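Local atomic coordinates of conjugal transfer protein (Escherichia coli, PDB entry 5I97), a protein that probably serves as a VirB8-like inner-membrane component of the pKM101 type IV secretion system used in conjugal DNA transfer, represented here by its VirB8-family part. Residues Q36-R41 with T154-N159; E42-Y47 with N76-V81; S94-K99 with T105-T110. All blocks are in the same frame, centred on the assembly; numbering follows the deposited sequence.

Contact 1: residues Q36-R41 with T154-N159; sequences QYVIHR and TSYRVN
Tyr156 of strand 151-160 packs against Tyr37, Val38 and Arg41 of helix 27-42, a helix-on-sheet contact whose centre lies about 4 Å from the centre of the chain. The short axes of helix 36-41 and strand 155-159 come within 12.1 Å at a signed crossing angle of -63°, and Tyr156 is the strand residue that fills this gap. Its CG stands anti to the backbone N, which sends the ring toward the helix. Tyr37 presents an edge to one face of that ring in an offset edge-to-face pair, the planes 69° apart. The ring centroids are separated by 5.5 Å, and Tyr37 CE2 comes to 3.8 Å from Tyr156 CD1. Arg41 runs out extended from CG to NE, alongside Tyr156 and head to tail with it. One face of its guanidinium is turned to the CD2/CE2 side of the ring, Tyr156 CD2 sitting 3.4 Å from Arg41 CZ, with the two planes 30° apart. Val38 comes in across the ring edge, its CG2 4.2 Å from Tyr156 OH.

Arg41 and Tyr37 are also tied together. Arg41 NH1 donates to Tyr37 OH at 3.0 Å, and the phenol oxygen lies in the guanidinium plane. Tyr37 OH has a further hydrogen bond to Ser60 OG, while Tyr156 OH bonds Glu42 OE2 at the end of the same helix. No hydrogen bond joins the two segments themselves; an edge-to-face aromatic pair and the guanidinium against the ring do the joining. The in-plane bond to Tyr37 restricts rotation of the guanidinium, keeping a flat, probably positive surface against the tyrosine ring.

Contact 2: residues E42-Y47 with N76-V81; sequences ESYDFY and NGLDKV
Tyr44 makes most of the touch between the loop after helix 27-42 and the start of helix 78-82. Its ring lies alongside Leu78, the two side chains running head to tail, with Tyr44 CD1 3.9 Å from Leu78 CD2. Further out, the phenol end reaches the helix backbone, Tyr44 OH lying 3.6 Å from Asp79 CA, which sits near the ring plane at an edge. The Asp79 side chain stands nearly perpendicular to the tyrosine, its carboxylate plane turned 55° from the ring. Phe46 adds a looser contact, its CE1 4.2 Å from Asp79 O.

What sets Tyr44 in place begins with its own torsion: CG is anti to the backbone N (chi1 -178°), carrying the ring across to the helix. Its hydroxyl is hydrogen-bonded to Gly83 O just beyond that helix, its carbonyl oxygen to Thr87 OG1, and its backbone also pairs with Thr88. Gly77 holds the N-cap position, while Phe72 packs on both Leu78 and Asp79.

This is plain packing that joins the loop between helices 27-42 and 49-58 to the first turn of helix 78-82. With no hydrogen bond between the segments, the join is apolar along the ring, and the phenol oxygen of the buried Tyr44 is satisfied by Gly83 O.

Contact 3: residues S94-K99 with T105-T110; sequences SVILDK and TIRFTT
Val95 and Ile106 lie side by side and point the same way from two antiparallel strands, 86-98 and 103-114. Both methyls of Val95 touch one carbon of its neighbour, CG1 and CG2 each being 4.0 Å from Ile106 CG1. They form a non-hydrogen-bonded pair on the face of the sheet turned to helix 27-42, where Val95 meets Thr35. Ile106 reaches Met130 of strand 124-134.

Ser94, Ile96, Thr105 and Arg107 line the other face. The Arg107 chain runs extended from CG to NE with CG anti to the carbonyl carbon (chi1 -70°), and it passes Ile96 obliquely, its NH1 4.1 Å from Ile96 CD1. Ser94 OG lies 3.5 Å from Arg107 CB. A water ties this face together: it meets Ser94 OG at 3.0 Å, donates to Thr105 O, and lies in the guanidinium plane as acceptor of a weak bond from Arg107 NH1. Arg107 NE also has a weak, long ion pair with Glu161.

Four backbone bonds fix these orientations by setting the register. Ile96 and Thr105 exchange bonds of 2.9 Å between Ile96 N and Thr105 O and between Thr105 N and Ile96 O, the former nearly straight at 172°. Ser94 and Arg107 form the next such pair, with Ser94 N to Arg107 O longer at 3.2 Å. Between them run two CA-H...O contacts, Ile106 CA with Ser94 O and Val95 CA with Thr105 O. Alternating hydrogen-bonded and non-hydrogen-bonded pairs, and segment axes at 176°, mark an antiparallel pairing; as strands 86-98 and 103-114 follow each other through a short connection, it is a beta hairpin, here the first two strands of the four-stranded sheet in this VirB8 domain of the NTF2 clan.

In the fold
All three contacts belong to one VirB8-family domain. Contacts 1 and 3, with centres about 10 Å apart, share the four-stranded antiparallel sheet: contact 3 pairs its first two strands, and contact 1 sets helix 27-42 against the fourth. They meet where Val38 packs on Ile106 and Phe108, and Val158 on Phe108. The centre of contact 2 lies about 16 Å from that of contact 1 and about 24 Å from that of contact 3, at and just after the end of helix 27-42; Glu42 connects it to both, through Tyr156 and Phe108. Along the chain, contacts 2 and 3 close in turn between the two segments of contact 1, which therefore brings the early helix back to the last strand.

Contact 1: residues Q36-R41 with T154-N159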
loop_
_atom_site.group_PDB
_atom_site.type_symbol
_atom_site.label_atom_id
_atom_site.label_comp_id
_atom_site.label_asym_id
_atom_site.label_seq_id
_atom_site.Cartn_x
_atom_site.Cartn_y
_atom_site.Cartn_z
ATOM N N GLN A 36 -4.851 13.550 11.173
ATOM C CA GLN A 36 -4.010 14.018 10.069
ATOM C C GLN A 36 -2.631 14.397 10.553
ATOM O O GLN A 36 -1.636 14.125 9.900
ATOM C CB GLN A 36 -4.630 15.241 9.389
ATOM C CG GLN A 36 -5.784 14.936 8.487
ATOM C CD GLN A 36 -5.343 14.190 7.269
ATOM O OE1 GLN A 36 -5.697 13.034 7.085
ATOM N NE2 GLN A 36 -4.577 14.854 6.412
ATOM N N TYR A 37 -2.585 15.026 11.712
ATOM C CA TYR A 37 -1.334 15.476 12.273
ATOM C C TYR A 37 -0.461 14.278 12.609
ATOM O O TYR A 37 0.712 14.253 12.256
ATOM C CB TYR A 37 -1.577 16.341 13.502
ATOM C CG TYR A 37 -0.334 16.956 14.091
ATOM C CD1 TYR A 37 0.144 18.178 13.640
ATOM C CD2 TYR A 37 0.372 16.310 15.098
ATOM C CE1 TYR A 37 1.285 18.749 14.185
ATOM C CE2 TYR A 37 1.507 16.873 15.651
ATOM C CZ TYR A 37 1.962 18.090 15.191
ATOM O OH TYR A 37 3.092 18.639 15.740
ATOM N N VAL A 38 -1.040 13.299 13.294
ATOM C CA VAL A 38 -0.314 12.100 13.663
ATOM C C VAL A 38 0.153 11.349 12.427
ATOM O O VAL A 38 1.271 10.867 12.368
ATOM C CB VAL A 38 -1.169 11.172 14.534
ATOM C CG1 VAL A 38 -0.491 9.804 14.705
ATOM C CG2 VAL A 38 -1.459 11.824 15.871
ATOM N N ILE A 39 -0.706 11.255 11.428
ATOM C CA ILE A 39 -0.330 10.576 10.206
ATOM C C ILE A 39 0.822 11.291 9.497
ATOM O O ILE A 39 1.762 10.646 9.039
ATOM C CB ILE A 39 -1.537 10.429 9.282
ATOM C CG1 ILE A 39 -2.496 9.386 9.858
ATOM C CG2 ILE A 39 -1.107 9.978 7.908
ATOM C CD1 ILE A 39 -3.842 9.340 9.174
ATOM N N HIS A 40 0.761 12.621 9.425
ATOM C CA HIS A 40 1.810 13.400 8.786
ATOM C C HIS A 40 3.130 13.266 9.536
ATOM O O HIS A 40 4.191 13.185 8.926
ATOM C CB HIS A 40 1.438 14.883 8.722
ATOM C CG HIS A 40 0.519 15.253 7.602
ATOM N ND1 HIS A 40 0.759 14.906 6.289
ATOM C CD2 HIS A 40 -0.632 15.967 7.595
ATOM C CE1 HIS A 40 -0.207 15.384 5.526
ATOM N NE2 HIS A 40 -1.063 16.033 6.294
ATOM N N ARG A 41 3.053 13.253 10.863
ATOM C CA ARG A 41 4.247 13.325 11.693
ATOM C C ARG A 41 4.905 11.971 11.948
ATOM O O ARG A 41 6.127 11.877 11.984
ATOM C CB ARG A 41 3.911 13.998 13.022
ATOM C CG ARG A 41 5.050 14.038 13.993
ATOM C CD ARG A 41 4.889 15.128 15.015
ATOM N NE ARG A 41 5.999 15.121 15.959
ATOM C CZ ARG A 41 6.288 16.107 16.797
ATOM N NH1 ARG A 41 5.559 17.216 16.809
ATOM N NH2 ARG A 41 7.315 15.988 17.619
ATOM N N THR A 154 -0.431 22.072 20.399
ATOM C CA THR A 154 0.228 22.893 21.414
ATOM C C THR A 154 1.132 22.097 22.346
ATOM O O THR A 154 1.946 22.667 23.067
ATOM C CB THR A 154 -0.806 23.650 22.269
ATOM O OG1 THR A 154 -1.602 22.711 22.998
ATOM C CG2 THR A 154 -1.699 24.481 21.388
ATOM N N SER A 155 0.927 20.788 22.393
ATOM C CA SER A 155 1.842 19.906 23.094
ATOM C C SER A 155 1.743 18.528 22.466
ATOM O O SER A 155 0.699 18.157 21.944
ATOM C CB SER A 155 1.557 19.866 24.589
ATOM O OG SER A 155 0.416 19.097 24.869
ATOM N N TYR A 156 2.837 17.778 22.483
ATOM C CA TYR A 156 2.861 16.510 21.789
ATOM C C TYR A 156 3.876 15.571 22.403
ATOM O O TYR A 156 5.070 15.850 22.436
ATOM C CB TYR A 156 3.170 16.728 20.311
ATOM C CG TYR A 156 3.010 15.495 19.452
ATOM C CD1 TYR A 156 1.762 15.108 18.995
ATOM C CD2 TYR A 156 4.105 14.735 19.085
ATOM C CE1 TYR A 156 1.607 13.998 18.207
ATOM C CE2 TYR A 156 3.962 13.623 18.294
ATOM C CZ TYR A 156 2.709 13.259 17.860
ATOM O OH TYR A 156 2.546 12.156 17.075
ATOM N N ARG A 157 3.394 14.460 22.919
ATOM C CA ARG A 157 4.288 13.448 23.432
ATOM C C ARG A 157 3.733 12.072 23.125
ATOM O O ARG A 157 2.534 11.816 23.265
ATOM C CB ARG A 157 4.543 13.685 24.921
ATOM C CG ARG A 157 3.429 13.329 25.848
ATOM C CD ARG A 157 3.879 13.467 27.295
ATOM N NE ARG A 157 2.757 13.353 28.230
ATOM C CZ ARG A 157 2.386 12.232 28.839
ATOM N NH1 ARG A 157 3.050 11.100 28.628
ATOM N NH2 ARG A 157 1.347 12.249 29.669
ATOM N N VAL A 158 4.624 11.201 22.672
ATOM C CA VAL A 158 4.273 9.851 22.292
ATOM C C VAL A 158 4.985 8.877 23.207
ATOM O O VAL A 158 6.134 9.080 23.569
ATOM C CB VAL A 158 4.634 9.576 20.819
ATOM C CG1 VAL A 158 4.329 8.132 20.440
ATOM C CG2 VAL A 158 3.874 10.536 19.909
ATOM N N ASN A 159 4.279 7.824 23.587
ATOM C CA ASN A 159 4.827 6.766 24.408
ATOM C C ASN A 159 4.345 5.448 23.874
ATOM O O ASN A 159 3.284 5.388 23.253
ATOM C CB ASN A 159 4.414 6.912 25.875
ATOM C CG ASN A 159 4.815 8.237 26.474
ATOM O OD1 ASN A 159 3.973 9.021 26.900
ATOM N ND2 ASN A 159 6.112 8.477 26.543
#

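Contact 2: residues E42-Y47 with N76-V81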
loop_
_atom_site.group_PDB
_atom_site.type_symbol
_atom_site.label_atom_id
_atom_site.label_comp_id
_atom_site.label_asym_id
_atom_site.label_seq_id
_atom_site.Cartn_x
_atom_site.Cartn_y
_atom_site.Cartn_z
ATOM N N GLU A 42 4.102 10.924 12.095
ATOM C CA GLU A 42 4.631 9.623 12.484
ATOM C C GLU A 42 4.869 8.721 11.287
ATOM O O GLU A 42 5.489 7.673 11.412
ATOM C CB GLU A 42 3.686 8.936 13.474
ATOM C CG GLU A 42 3.466 9.731 14.742
ATOM C CD GLU A 42 4.750 9.979 15.494
ATOM O OE1 GLU A 42 5.645 9.111 15.442
ATOM O OE2 GLU A 42 4.877 11.057 16.113
ATOM N N SER A 43 4.382 9.128 10.126
ATOM C CA SER A 43 4.685 8.391 8.915
ATOM C C SER A 43 6.045 8.793 8.392
ATOM O O SER A 43 6.553 9.872 8.697
ATOM C CB SER A 43 3.650 8.642 7.824
ATOM O OG SER A 43 2.343 8.331 8.245
ATOM N N TYR A 44 6.637 7.912 7.601
ATOM C CA TYR A 44 7.783 8.284 6.798
ATOM C C TYR A 44 7.644 7.725 5.394
ATOM O O TYR A 44 7.614 6.509 5.179
ATOM C CB TYR A 44 9.099 7.817 7.409
ATOM C CG TYR A 44 10.256 8.283 6.564
ATOM C CD1 TYR A 44 10.727 9.584 6.658
ATOM C CD2 TYR A 44 10.838 7.440 5.624
ATOM C CE1 TYR A 44 11.762 10.014 5.871
ATOM C CE2 TYR A 44 11.871 7.866 4.839
ATOM C CZ TYR A 44 12.333 9.153 4.958
ATOM O OH TYR A 44 13.380 9.579 4.165
ATOM N N ASP A 45 7.560 8.634 4.435
ATOM C CA ASP A 45 7.570 8.266 3.039
ATOM C C ASP A 45 8.336 9.334 2.281
ATOM O O ASP A 45 7.922 10.500 2.252
ATOM C CB ASP A 45 6.139 8.116 2.529
ATOM C CG ASP A 45 6.074 7.705 1.086
ATOM O OD1 ASP A 45 7.023 7.064 0.609
ATOM O OD2 ASP A 45 5.049 7.983 0.435
ATOM N N PHE A 46 9.443 8.934 1.654
ATOM C CA PHE A 46 10.335 9.883 0.997
ATOM C C PHE A 46 9.591 10.667 -0.053
ATOM O O PHE A 46 9.848 11.849 -0.254
ATOM C CB PHE A 46 11.538 9.183 0.356
ATOM C CG PHE A 46 12.532 10.136 -0.274
ATOM C CD1 PHE A 46 13.302 10.983 0.515
ATOM C CD2 PHE A 46 12.684 10.195 -1.647
ATOM C CE1 PHE A 46 14.211 11.853 -0.050
ATOM C CE2 PHE A 46 13.595 11.070 -2.222
ATOM C CZ PHE A 46 14.356 11.904 -1.421
ATOM N N TYR A 47 8.631 10.026 -0.695
ATOM C CA TYR A 47 7.932 10.681 -1.784
ATOM C C TYR A 47 6.926 11.704 -1.272
ATOM O O TYR A 47 6.460 12.539 -2.038
ATOM C CB TYR A 47 7.254 9.633 -2.684
ATOM C CG TYR A 47 8.264 8.738 -3.393
ATOM C CD1 TYR A 47 8.902 7.714 -2.724
ATOM C CD2 TYR A 47 8.597 8.949 -4.726
ATOM C CE1 TYR A 47 9.839 6.913 -3.362
ATOM C CE2 TYR A 47 9.532 8.152 -5.380
ATOM C CZ TYR A 47 10.155 7.134 -4.691
ATOM O OH TYR A 47 11.096 6.339 -5.332
ATOM N N ASN A 76 22.853 14.778 8.936
ATOM C CA ASN A 76 22.186 13.543 9.293
ATOM C C ASN A 76 20.693 13.829 9.539
ATOM O O ASN A 76 20.053 13.210 10.398
ATOM C CB ASN A 76 22.811 12.932 10.554
ATOM C CG ASN A 76 24.251 12.436 10.348
ATOM O OD1 ASN A 76 24.670 12.112 9.241
ATOM N ND2 ASN A 76 25.005 12.380 11.433
ATOM N N GLY A 77 20.133 14.744 8.751
ATOM C CA GLY A 77 18.701 14.956 8.742
ATOM C C GLY A 77 18.044 13.675 8.278
ATOM O O GLY A 77 18.557 13.012 7.386
ATOM N N LEU A 78 16.902 13.353 8.869
ATOM C CA LEU A 78 16.254 12.063 8.668
ATOM C C LEU A 78 16.120 11.702 7.195
ATOM O O LEU A 78 16.471 10.599 6.795
ATOM C CB LEU A 78 14.869 12.060 9.325
ATOM C CG LEU A 78 14.147 10.713 9.379
ATOM C CD1 LEU A 78 14.872 9.758 10.309
ATOM C CD2 LEU A 78 12.687 10.861 9.782
ATOM N N ASP A 79 15.645 12.640 6.387
ATOM C CA ASP A 79 15.447 12.356 4.972
ATOM C C ASP A 79 16.782 12.216 4.236
ATOM O O ASP A 79 16.865 11.527 3.218
ATOM C CB ASP A 79 14.585 13.436 4.306
ATOM C CG ASP A 79 15.168 14.819 4.446
ATOM O OD1 ASP A 79 15.567 15.202 5.566
ATOM O OD2 ASP A 79 15.255 15.522 3.421
ATOM N N LYS A 80 17.830 12.852 4.752
ATOM C CA LYS A 80 19.123 12.756 4.102
ATOM C C LYS A 80 19.773 11.422 4.407
ATOM O O LYS A 80 20.535 10.916 3.599
ATOM C CB LYS A 80 20.052 13.897 4.535
ATOM C CG LYS A 80 19.520 15.283 4.239
ATOM C CD LYS A 80 20.523 16.359 4.630
ATOM C CE LYS A 80 19.956 17.753 4.404
ATOM N NZ LYS A 80 18.840 18.079 5.344
ATOM N N VAL A 81 19.421 10.825 5.536
ATOM C CA VAL A 81 20.008 9.554 5.908
ATOM C C VAL A 81 19.181 8.397 5.354
ATOM O O VAL A 81 19.718 7.519 4.695
ATOM C CB VAL A 81 20.110 9.403 7.438
ATOM C CG1 VAL A 81 20.546 7.992 7.802
ATOM C CG2 VAL A 81 21.065 10.421 8.016
#

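Contact 3: residues S94-K99 with T105-T110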
loop_
_atom_site.group_PDB
_atom_site.type_symbol
_atom_site.label_atom_id
_atom_site.label_comp_id
_atom_site.label_asym_id
_atom_site.label_seq_id
_atom_site.Cartn_x
_atom_site.Cartn_y
_atom_site.Cartn_z
ATOM N N SER A 94 -7.648 4.468 17.828
ATOM C CA SER A 94 -8.708 5.106 18.603
ATOM C C SER A 94 -8.341 6.545 18.921
ATOM O O SER A 94 -7.160 6.879 19.033
ATOM C CB SER A 94 -8.988 4.329 19.897
ATOM O OG SER A 94 -7.884 4.376 20.780
ATOM N N VAL A 95 -9.361 7.389 19.067
ATOM C CA VAL A 95 -9.181 8.795 19.420
ATOM C C VAL A 95 -10.118 9.192 20.543
ATOM O O VAL A 95 -11.327 9.056 20.420
ATOM C CB VAL A 95 -9.440 9.721 18.218
ATOM C CG1 VAL A 95 -9.270 11.182 18.618
ATOM C CG2 VAL A 95 -8.518 9.365 17.062
ATOM N N ILE A 96 -9.562 9.681 21.642
ATOM C CA ILE A 96 -10.378 10.148 22.744
ATOM C C ILE A 96 -10.217 11.654 22.900
ATOM O O ILE A 96 -9.115 12.137 23.136
ATOM C CB ILE A 96 -10.007 9.446 24.057
ATOM C CG1 ILE A 96 -10.162 7.932 23.900
ATOM C CG2 ILE A 96 -10.885 9.938 25.205
ATOM C CD1 ILE A 96 -9.757 7.153 25.120
ATOM N N LEU A 97 -11.332 12.378 22.811
ATOM C CA LEU A 97 -11.320 13.832 22.847
ATOM C C LEU A 97 -11.713 14.380 24.198
ATOM O O LEU A 97 -12.632 13.880 24.847
ATOM C CB LEU A 97 -12.269 14.419 21.794
ATOM C CG LEU A 97 -11.940 14.172 20.325
ATOM C CD1 LEU A 97 -12.888 14.927 19.441
ATOM C CD2 LEU A 97 -10.502 14.541 20.024
ATOM N N ASP A 98 -11.010 15.425 24.603
ATOM C CA ASP A 98 -11.429 16.261 25.707
ATOM C C ASP A 98 -11.519 17.675 25.146
ATOM O O ASP A 98 -10.613 18.481 25.314
ATOM C CB ASP A 98 -10.461 16.173 26.885
ATOM C CG ASP A 98 -10.927 16.982 28.083
ATOM O OD1 ASP A 98 -12.055 17.520 28.046
ATOM O OD2 ASP A 98 -10.175 17.082 29.072
ATOM N N LYS A 99 -12.628 17.961 24.476
ATOM C CA LYS A 99 -12.764 19.189 23.705
ATOM C C LYS A 99 -12.666 20.501 24.502
ATOM O O LYS A 99 -12.051 21.443 24.022
ATOM C CB LYS A 99 -14.095 19.158 22.956
ATOM C CG LYS A 99 -14.098 18.257 21.740
ATOM C CD LYS A 99 -15.376 18.402 20.917
ATOM C CE LYS A 99 -16.646 18.297 21.774
ATOM N NZ LYS A 99 -16.734 17.052 22.604
ATOM N N THR A 105 -6.220 12.029 23.143
ATOM C CA THR A 105 -5.405 10.842 23.260
ATOM C C THR A 105 -5.593 9.980 22.037
ATOM O O THR A 105 -6.705 9.576 21.727
ATOM C CB THR A 105 -5.765 10.039 24.489
ATOM O OG1 THR A 105 -5.480 10.817 25.650
ATOM C CG2 THR A 105 -4.965 8.757 24.532
ATOM N N ILE A 106 -4.510 9.718 21.323
ATOM C CA ILE A 106 -4.611 8.951 20.097
ATOM C C ILE A 106 -3.751 7.687 20.150
ATOM O O ILE A 106 -2.535 7.753 20.320
ATOM C CB ILE A 106 -4.222 9.814 18.886
ATOM C CG1 ILE A 106 -5.233 10.955 18.740
ATOM C CG2 ILE A 106 -4.146 8.979 17.621
ATOM C CD1 ILE A 106 -5.086 11.763 17.480
ATOM N N ARG A 107 -4.392 6.537 19.984
ATOM C CA ARG A 107 -3.671 5.277 19.937
ATOM C C ARG A 107 -3.487 4.838 18.504
ATOM O O ARG A 107 -4.450 4.735 17.743
ATOM C CB ARG A 107 -4.413 4.218 20.739
ATOM C CG ARG A 107 -4.361 4.495 22.216
ATOM C CD ARG A 107 -4.964 3.380 23.028
ATOM N NE ARG A 107 -4.687 3.563 24.452
ATOM C CZ ARG A 107 -5.278 4.464 25.232
ATOM N NH1 ARG A 107 -6.171 5.305 24.731
ATOM N NH2 ARG A 107 -4.950 4.534 26.514
ATOM N N PHE A 108 -2.239 4.563 18.141
ATOM C CA PHE A 108 -1.943 4.263 16.759
ATOM C C PHE A 108 -0.852 3.216 16.586
ATOM O O PHE A 108 -0.065 2.934 17.487
ATOM C CB PHE A 108 -1.569 5.566 16.022
ATOM C CG PHE A 108 -0.291 6.210 16.496
ATOM C CD1 PHE A 108 -0.257 6.938 17.671
ATOM C CD2 PHE A 108 0.862 6.150 15.730
ATOM C CE1 PHE A 108 0.906 7.535 18.094
ATOM C CE2 PHE A 108 2.019 6.769 16.147
ATOM C CZ PHE A 108 2.044 7.452 17.328
ATOM N N THR A 109 -0.817 2.656 15.389
ATOM C CA THR A 109 0.097 1.590 15.058
ATOM C C THR A 109 0.948 1.978 13.868
ATOM O O THR A 109 0.440 2.493 12.877
ATOM C CB THR A 109 -0.656 0.293 14.754
ATOM O OG1 THR A 109 -1.272 -0.170 15.957
ATOM C CG2 THR A 109 0.298 -0.786 14.247
ATOM N N THR A 110 2.245 1.745 13.985
ATOM C CA THR A 110 3.153 1.961 12.869
ATOM C C THR A 110 3.659 0.628 12.326
ATOM O O THR A 110 3.942 -0.300 13.079
ATOM C CB THR A 110 4.348 2.851 13.266
ATOM O OG1 THR A 110 4.982 2.320 14.431
ATOM C CG2 THR A 110 3.869 4.256 13.567
HETATM O O HOH W 1 -6.970 6.577 22.677
#